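Local atomic coordinates of adenosylmethionine-8-amino-7-oxononanoate aminotransferase (Methanocaldococcus jannaschii, PDB entry 6ZHK), a protein that probably catalyses, with pyridoxal 5'-phosphate, amino transfer from S-adenosyl-L-methionine to 8-amino-7-oxononanoate, a step of biotin biosynthesis. Residues V231-G236 against V263-D268; L267-T272 against F281-E286. All coordinates share one frame; numbering follows the deposited sequence.

Contact 1 (V231-G236 against V263-D268); sequences VILEGG and VIFILD
Leu-233 and Phe-265 meet at about a right angle on one face of two neighbouring parallel strands. Starting at the backbone, Leu-233 CB sits 4.0 Å from Phe-265 CE1; CG comes to 3.9 Å from that same ring atom, and at the tip CD1 touches both CE1 and CZ. Phe-265 CG stands anti to the backbone N (chi1 179°), and at the ring's edge CD1 lies 3.4 Å from Val-231 O, near the ring plane. On the reverse face Ile-232 CD1 packs on Ile-266 CG2 at 3.9 Å. Between the faces runs the parallel bonding pattern: Ile-266 N reaches Val-231 O at 2.8 Å and Asp-268 N reaches Leu-233 O at 2.9 Å, while Val-231 N and Leu-233 N give to Ile-264 O and Ile-266 O.

Asp-268, a predicted cofactor-binding residue, pairs with Glu-234 across the strands, its OD2 hydrogen-bonded to His-156. The contact lies inside the large mixed sheet, strand 147-151 flanking 228-234 and strand 296-299 flanking 265-268. Helix 250-261 covers the Val-231, Leu-233 and Phe-265 face, and helix 122-140 packs on Ile-266 and Asp-268.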
ATOM      1  N   VAL A 231     -17.597  11.512  -7.767  1.00 16.27           N
ATOM      2  CA  VAL A 231     -18.339  10.301  -8.070  1.00 14.25           C
ATOM      3  C   VAL A 231     -17.260   9.274  -8.426  1.00 14.34           C
ATOM      4  O   VAL A 231     -16.315   9.623  -9.104  1.00 15.03           O
ATOM      5  CB  VAL A 231     -19.308  10.506  -9.249  1.00 13.88           C
ATOM      6  CG1 VAL A 231     -19.770   9.129  -9.765  1.00 16.18           C
ATOM      7  CG2 VAL A 231     -20.487  11.413  -8.843  1.00 16.86           C
ATOM      8  N   ILE A 232     -17.297   8.082  -7.849  1.00 15.34           N
ATOM      9  CA  ILE A 232     -16.296   7.059  -8.126  1.00 12.63           C
ATOM     10  C   ILE A 232     -17.041   5.777  -8.469  1.00 14.05           C
ATOM     11  O   ILE A 232     -18.064   5.466  -7.814  1.00 15.45           O
ATOM     12  CB  ILE A 232     -15.293   6.884  -6.974  1.00 13.19           C
ATOM     13  CG1 ILE A 232     -14.299   5.760  -7.348  1.00 13.20           C
ATOM     14  CG2 ILE A 232     -16.028   6.563  -5.697  1.00 13.67           C
ATOM     15  CD1 ILE A 232     -13.152   5.578  -6.322  1.00 11.66           C
ATOM     16  N   LEU A 233     -16.593   5.119  -9.553  1.00 13.78           N
ATOM     17  CA  LEU A 233     -17.153   3.857 -10.030  1.00 14.30           C
ATOM     18  C   LEU A 233     -16.002   2.972 -10.457  1.00 13.30           C
ATOM     19  O   LEU A 233     -14.934   3.483 -10.829  1.00 12.90           O
ATOM     20  CB  LEU A 233     -18.015   4.143 -11.303  1.00 16.30           C
ATOM     21  CG  LEU A 233     -19.271   4.986 -11.044  1.00 19.88           C
ATOM     22  CD1 LEU A 233     -20.048   5.227 -12.352  1.00 17.96           C
ATOM     23  CD2 LEU A 233     -20.150   4.261 -10.055  1.00 18.34           C
ATOM     24  N   GLU A 234     -16.260   1.659 -10.537  1.00 14.29           N
ATOM     25  CA  GLU A 234     -15.318   0.720 -11.167  1.00 15.37           C
ATOM     26  C   GLU A 234     -15.378   0.819 -12.704  1.00 16.83           C
ATOM     27  O   GLU A 234     -16.341   1.333 -13.251  1.00 20.73           O
ATOM     28  CB  GLU A 234     -15.679  -0.697 -10.699  1.00 12.97           C
ATOM     29  CG  GLU A 234     -15.308  -0.932  -9.218  1.00 15.32           C
ATOM     30  CD  GLU A 234     -15.825  -2.244  -8.638  1.00 16.34           C
ATOM     31  OE1 GLU A 234     -15.244  -3.265  -8.970  1.00 18.61           O
ATOM     32  OE2 GLU A 234     -16.896  -2.245  -7.969  1.00 17.16           O
ATOM     33  N   GLY A 235     -14.395   0.235 -13.411  1.00 19.02           N
ATOM     34  CA  GLY A 235     -14.239   0.414 -14.859  1.00 17.75           C
ATOM     35  C   GLY A 235     -15.127  -0.544 -15.669  1.00 19.38           C
ATOM     36  O   GLY A 235     -14.659  -1.347 -16.473  1.00 18.37           O
ATOM     37  N   GLY A 236     -16.441  -0.450 -15.465  1.00 19.97           N
ATOM     38  CA  GLY A 236     -17.335  -1.068 -16.439  1.00 20.09           C
ATOM     39  C   GLY A 236     -17.815  -2.416 -15.952  1.00 20.24           C
ATOM     40  O   GLY A 236     -18.715  -3.022 -16.568  1.00 20.29           O
ATOM     41  N   VAL A 263     -18.662  18.089 -11.112  1.00 17.74           N
ATOM     42  CA  VAL A 263     -18.155  17.126 -10.140  1.00 16.06           C
ATOM     43  C   VAL A 263     -17.002  16.301 -10.742  1.00 14.42           C
ATOM     44  O   VAL A 263     -17.098  15.836 -11.855  1.00 16.91           O
ATOM     45  CB  VAL A 263     -19.274  16.204  -9.623  1.00 15.22           C
ATOM     46  CG1 VAL A 263     -18.753  15.096  -8.660  1.00 13.44           C
ATOM     47  CG2 VAL A 263     -20.450  16.997  -9.040  1.00 16.67           C
ATOM     48  N   ILE A 264     -15.925  16.047  -9.979  1.00 14.04           N
ATOM     49  CA  ILE A 264     -14.830  15.148 -10.393  1.00 13.66           C
ATOM     50  C   ILE A 264     -15.350  13.707 -10.509  1.00 14.92           C
ATOM     51  O   ILE A 264     -16.076  13.199  -9.634  1.00 14.04           O
ATOM     52  CB  ILE A 264     -13.636  15.221  -9.406  1.00 12.29           C
ATOM     53  CG1 ILE A 264     -12.745  16.426  -9.725  1.00 14.47           C
ATOM     54  CG2 ILE A 264     -12.798  13.937  -9.484  1.00 12.97           C
ATOM     55  CD1 ILE A 264     -11.753  16.722  -8.587  1.00 13.22           C
ATOM     56  N   PHE A 265     -14.946  13.040 -11.616  1.00 15.01           N
ATOM     57  CA  PHE A 265     -15.317  11.647 -11.809  1.00 14.47           C
ATOM     58  C   PHE A 265     -14.044  10.810 -11.718  1.00 13.88           C
ATOM     59  O   PHE A 265     -13.084  11.050 -12.463  1.00 12.63           O
ATOM     60  CB  PHE A 265     -15.995  11.432 -13.180  1.00 16.54           C
ATOM     61  CG  PHE A 265     -16.397   9.995 -13.466  1.00 17.08           C
ATOM     62  CD1 PHE A 265     -16.863   9.161 -12.449  1.00 18.31           C
ATOM     63  CD2 PHE A 265     -16.323   9.468 -14.748  1.00 20.08           C
ATOM     64  CE1 PHE A 265     -17.236   7.847 -12.705  1.00 17.86           C
ATOM     65  CE2 PHE A 265     -16.675   8.138 -15.012  1.00 20.49           C
ATOM     66  CZ  PHE A 265     -17.140   7.338 -13.988  1.00 19.34           C
ATOM     67  N   ILE A 266     -14.016   9.853 -10.749  1.00 13.61           N
ATOM     68  CA  ILE A 266     -12.887   8.975 -10.564  1.00 12.15           C
ATOM     69  C   ILE A 266     -13.256   7.617 -11.108  1.00 11.73           C
ATOM     70  O   ILE A 266     -14.268   7.078 -10.699  1.00 15.52           O
ATOM     71  CB  ILE A 266     -12.583   8.865  -9.050  1.00 12.74           C
ATOM     72  CG1 ILE A 266     -12.333  10.269  -8.475  1.00 12.86           C
ATOM     73  CG2 ILE A 266     -11.426   7.880  -8.888  1.00 14.29           C
ATOM     74  CD1 ILE A 266     -11.912  10.187  -6.952  1.00 10.90           C
ATOM     75  N   LEU A 267     -12.442   7.058 -12.008  1.00 12.30           N
ATOM     76  CA  LEU A 267     -12.733   5.704 -12.480  1.00 14.32           C
ATOM     77  C   LEU A 267     -11.644   4.793 -11.931  1.00 14.56           C
ATOM     78  O   LEU A 267     -10.442   5.010 -12.131  1.00 15.36           O
ATOM     79  CB  LEU A 267     -12.760   5.660 -14.004  1.00 12.53           C
ATOM     80  CG  LEU A 267     -13.386   4.418 -14.640  1.00 13.37           C
ATOM     81  CD1 LEU A 267     -14.885   4.421 -14.371  1.00 13.34           C
ATOM     82  CD2 LEU A 267     -13.109   4.397 -16.170  1.00 12.78           C
ATOM     83  N   ASP A 268     -12.104   3.742 -11.209  1.00 16.28           N
ATOM     84  CA  ASP A 268     -11.178   2.789 -10.646  1.00 13.93           C
ATOM     85  C   ASP A 268     -10.993   1.625 -11.634  1.00 13.60           C
ATOM     86  O   ASP A 268     -11.838   0.741 -11.696  1.00 15.73           O
ATOM     87  CB  ASP A 268     -11.716   2.306  -9.292  1.00 17.03           C
ATOM     88  CG  ASP A 268     -10.874   1.192  -8.693  1.00 17.03           C
ATOM     89  OD1 ASP A 268      -9.919   0.749  -9.371  1.00 14.09           O
ATOM     90  OD2 ASP A 268     -11.152   0.846  -7.516  1.00 19.59           O
TER

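Contact 2 (L267-T272 against F281-E286); sequences LDEVAT and FFCDNE
Glu-269 lays its carboxylate across the backbone N-H groups of Phe-282 and Cys-283, one oxygen to each. Glu-269 CG is anti to its own carbonyl carbon (chi1 -71°), and the chain bends at chi2 on its way to the turn. Glu-269 OE1 accepts from Phe-282 N at 2.6 Å, and Glu-269 OE2 accepts from Cys-283 N at 2.8 Å. Both donors approach on the syn sides, 16° and 25° out of the carboxylate plane. The two N-H groups belong to the middle residues of a type I beta turn, closed by Asp-284 N bonding to Phe-281 O, so one acid group grips the turn at its bend. A third donor, Thr-272 OG1, reaches Glu-269 OE1 from the anti side at 2.8 Å, so OE1 takes two hydrogen bonds, and the three donors together hold the carboxylate against turning. Carbon packs close by too, with Phe-282 CB 3.4 Å from Glu-269 OE1. An alanine in place of Glu-269 would probably leave both turn N-H groups and the Thr-272 hydroxyl without their buried acceptor, setting the turn free to shift.

Beside this polar grip, Leu-267 CD2 packs on Cys-283 CB at 3.8 Å and lies more distantly at the edge of the Phe-282 ring. Leu-267 and Phe-282 both rest on Ile-251 of helix 250-261. Strand 296-299 lies against Glu-269, Phe-281 and Cys-283, and just beyond the turn Asn-285 caps the start of helix 286-291.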
ATOM      1  N   LEU A 267     -12.442   7.058 -12.008  1.00 12.30           N
ATOM      2  CA  LEU A 267     -12.733   5.704 -12.480  1.00 14.32           C
ATOM      3  C   LEU A 267     -11.644   4.793 -11.931  1.00 14.56           C
ATOM      4  O   LEU A 267     -10.442   5.010 -12.131  1.00 15.36           O
ATOM      5  CB  LEU A 267     -12.760   5.660 -14.004  1.00 12.53           C
ATOM      6  CG  LEU A 267     -13.386   4.418 -14.640  1.00 13.37           C
ATOM      7  CD1 LEU A 267     -14.885   4.421 -14.371  1.00 13.34           C
ATOM      8  CD2 LEU A 267     -13.109   4.397 -16.170  1.00 12.78           C
ATOM      9  N   ASP A 268     -12.104   3.742 -11.209  1.00 16.28           N
ATOM     10  CA  ASP A 268     -11.178   2.789 -10.646  1.00 13.93           C
ATOM     11  C   ASP A 268     -10.993   1.625 -11.634  1.00 13.60           C
ATOM     12  O   ASP A 268     -11.838   0.741 -11.696  1.00 15.73           O
ATOM     13  CB  ASP A 268     -11.716   2.306  -9.292  1.00 17.03           C
ATOM     14  CG  ASP A 268     -10.874   1.192  -8.693  1.00 17.03           C
ATOM     15  OD1 ASP A 268      -9.919   0.749  -9.371  1.00 14.09           O
ATOM     16  OD2 ASP A 268     -11.152   0.846  -7.516  1.00 19.59           O
ATOM     17  N   GLU A 269      -9.884   1.629 -12.383  1.00 14.01           N
ATOM     18  CA  GLU A 269      -9.592   0.528 -13.315  1.00 13.31           C
ATOM     19  C   GLU A 269      -8.496  -0.368 -12.729  1.00 12.46           C
ATOM     20  O   GLU A 269      -7.696  -0.949 -13.438  1.00 12.94           O
ATOM     21  CB  GLU A 269      -9.242   1.110 -14.681  1.00 13.65           C
ATOM     22  CG  GLU A 269     -10.463   1.713 -15.385  1.00 16.08           C
ATOM     23  CD  GLU A 269     -10.457   1.471 -16.892  1.00 17.02           C
ATOM     24  OE1 GLU A 269     -10.287   0.272 -17.316  1.00 18.48           O
ATOM     25  OE2 GLU A 269     -10.578   2.475 -17.656  1.00 18.53           O
ATOM     26  N   VAL A 270      -8.474  -0.510 -11.394  1.00 12.77           N
ATOM     27  CA  VAL A 270      -7.415  -1.329 -10.837  1.00 14.60           C
ATOM     28  C   VAL A 270      -7.495  -2.773 -11.361  1.00 14.81           C
ATOM     29  O   VAL A 270      -6.491  -3.349 -11.719  1.00 14.80           O
ATOM     30  CB  VAL A 270      -7.385  -1.260  -9.294  1.00 13.95           C
ATOM     31  CG1 VAL A 270      -6.463  -2.339  -8.740  1.00 15.93           C
ATOM     32  CG2 VAL A 270      -6.918   0.126  -8.842  1.00 13.96           C
ATOM     33  N   ALA A 271      -8.699  -3.309 -11.507  1.00 14.16           N
ATOM     34  CA  ALA A 271      -8.884  -4.664 -11.999  1.00 16.27           C
ATOM     35  C   ALA A 271      -9.108  -4.646 -13.516  1.00 18.07           C
ATOM     36  O   ALA A 271      -8.714  -5.578 -14.185  1.00 22.39           O
ATOM     37  CB  ALA A 271     -10.083  -5.275 -11.281  1.00 15.07           C
ATOM     38  N   THR A 272      -9.757  -3.617 -14.069  1.00 18.38           N
ATOM     39  CA  THR A 272     -10.115  -3.715 -15.476  1.00 18.33           C
ATOM     40  C   THR A 272      -8.999  -3.274 -16.412  1.00 18.62           C
ATOM     41  O   THR A 272      -9.013  -3.579 -17.620  1.00 20.78           O
ATOM     42  CB  THR A 272     -11.357  -2.873 -15.780  1.00 18.73           C
ATOM     43  OG1 THR A 272     -11.112  -1.536 -15.318  1.00 17.41           O
ATOM     44  CG2 THR A 272     -12.563  -3.436 -15.065  1.00 14.63           C
ATOM     45  N   PHE A 281      -8.018  -0.180 -21.637  1.00 18.69           N
ATOM     46  CA  PHE A 281      -8.670   0.418 -20.468  1.00 16.68           C
ATOM     47  C   PHE A 281     -10.127   0.596 -20.834  1.00 18.76           C
ATOM     48  O   PHE A 281     -10.430   0.879 -22.005  1.00 17.82           O
ATOM     49  CB  PHE A 281      -8.107   1.816 -20.173  1.00 17.43           C
ATOM     50  CG  PHE A 281      -6.622   1.802 -19.940  1.00 15.98           C
ATOM     51  CD1 PHE A 281      -6.113   1.306 -18.745  1.00 15.71           C
ATOM     52  CD2 PHE A 281      -5.739   2.239 -20.926  1.00 19.67           C
ATOM     53  CE1 PHE A 281      -4.733   1.249 -18.556  1.00 17.71           C
ATOM     54  CE2 PHE A 281      -4.357   2.218 -20.735  1.00 17.88           C
ATOM     55  CZ  PHE A 281      -3.852   1.698 -19.542  1.00 18.08           C
ATOM     56  N   PHE A 282     -11.011   0.396 -19.849  1.00 18.47           N
ATOM     57  CA  PHE A 282     -12.427   0.711 -20.059  1.00 21.91           C
ATOM     58  C   PHE A 282     -12.594   2.124 -20.597  1.00 20.51           C
ATOM     59  O   PHE A 282     -13.389   2.355 -21.523  1.00 16.77           O
ATOM     60  CB  PHE A 282     -13.293   0.453 -18.828  1.00 20.12           C
ATOM     61  CG  PHE A 282     -14.770   0.551 -19.137  1.00 22.63           C
ATOM     62  CD1 PHE A 282     -15.444  -0.498 -19.746  1.00 24.33           C
ATOM     63  CD2 PHE A 282     -15.449   1.742 -18.923  1.00 24.91           C
ATOM     64  CE1 PHE A 282     -16.807  -0.382 -20.045  1.00 26.40           C
ATOM     65  CE2 PHE A 282     -16.790   1.886 -19.284  1.00 32.33           C
ATOM     66  CZ  PHE A 282     -17.474   0.808 -19.813  1.00 25.63           C
ATOM     67  N   CYS A 283     -11.804   3.059 -20.050  1.00 20.61           N
ATOM     68  CA  CYS A 283     -11.933   4.463 -20.458  1.00 19.97           C
ATOM     69  C   CYS A 283     -11.395   4.763 -21.869  1.00 18.89           C
ATOM     70  O   CYS A 283     -11.534   5.908 -22.315  1.00 16.89           O
ATOM     71  CB  CYS A 283     -11.374   5.392 -19.382  1.00 22.26           C
ATOM     72  SG  CYS A 283      -9.591   5.273 -19.216  1.00 21.03           S
ATOM     73  N   ASP A 284     -10.857   3.751 -22.601  1.00 17.16           N
ATOM     74  CA  ASP A 284     -10.572   3.878 -24.022  1.00 23.41           C
ATOM     75  C   ASP A 284     -11.882   3.776 -24.808  1.00 22.39           C
ATOM     76  O   ASP A 284     -12.150   2.787 -25.471  1.00 32.61           O
ATOM     77  CB  ASP A 284      -9.693   2.750 -24.587  1.00 24.98           C
ATOM     78  CG  ASP A 284      -8.238   2.848 -24.149  1.00 29.90           C
ATOM     79  OD1 ASP A 284      -7.806   3.958 -23.737  1.00 30.32           O
ATOM     80  OD2 ASP A 284      -7.526   1.821 -24.256  1.00 32.48           O
ATOM     81  N   ASN A 285     -12.672   4.806 -24.686  1.00 25.29           N
ATOM     82  CA  ASN A 285     -14.069   4.814 -25.071  1.00 23.10           C
ATOM     83  C   ASN A 285     -14.216   6.154 -25.752  1.00 24.92           C
ATOM     84  O   ASN A 285     -13.782   7.160 -25.196  1.00 26.18           O
ATOM     85  CB  ASN A 285     -14.908   4.662 -23.794  1.00 24.01           C
ATOM     86  CG  ASN A 285     -16.384   4.904 -23.980  1.00 22.97           C
ATOM     87  OD1 ASN A 285     -16.792   5.971 -24.417  1.00 24.22           O
ATOM     88  ND2 ASN A 285     -17.185   3.959 -23.554  1.00 24.08           N
ATOM     89  N   GLU A 286     -14.703   6.165 -27.004  1.00 26.15           N
ATOM     90  CA  GLU A 286     -14.685   7.443 -27.720  1.00 27.32           C
ATOM     91  C   GLU A 286     -15.533   8.485 -27.009  1.00 24.14           C
ATOM     92  O   GLU A 286     -15.185   9.658 -26.993  1.00 22.47           O
ATOM     93  CB  GLU A 286     -15.179   7.361 -29.178  1.00 36.03           C
ATOM     94  CG  GLU A 286     -14.104   6.964 -30.188  1.00 41.28           C
ATOM     95  CD  GLU A 286     -12.658   7.394 -29.941  1.00 46.42           C
ATOM     96  OE1 GLU A 286     -12.362   8.643 -29.798  1.00 49.18           O
ATOM     97  OE2 GLU A 286     -11.808   6.474 -29.894  1.00 44.53           O
TER

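In the fold
Contacts 1 and 2 follow one another along the chain and share Leu-267 and Asp-268, their centres about 9 Å apart. Strand 228-234 comes first; helix 250-261 lies in the connection to strand 265-268, its parallel neighbour in the large mixed sheet, a beta-alpha-beta crossover. Contact 2 then takes the chain from that strand's C-terminal end into the turn before helix 286-291. The two meet directly: Gly-235 O lies 3.3 Å from Phe-282 CB. Together they lie at the C-terminal ends of two inner strands, where Asp-268 is predicted to bind pyridoxal 5'-phosphate. The 281-286 turn packs beside the residues that follow, the Glu-269 side chain about 9 Å from that of Lys-301, the predicted cofactor-attachment lysine.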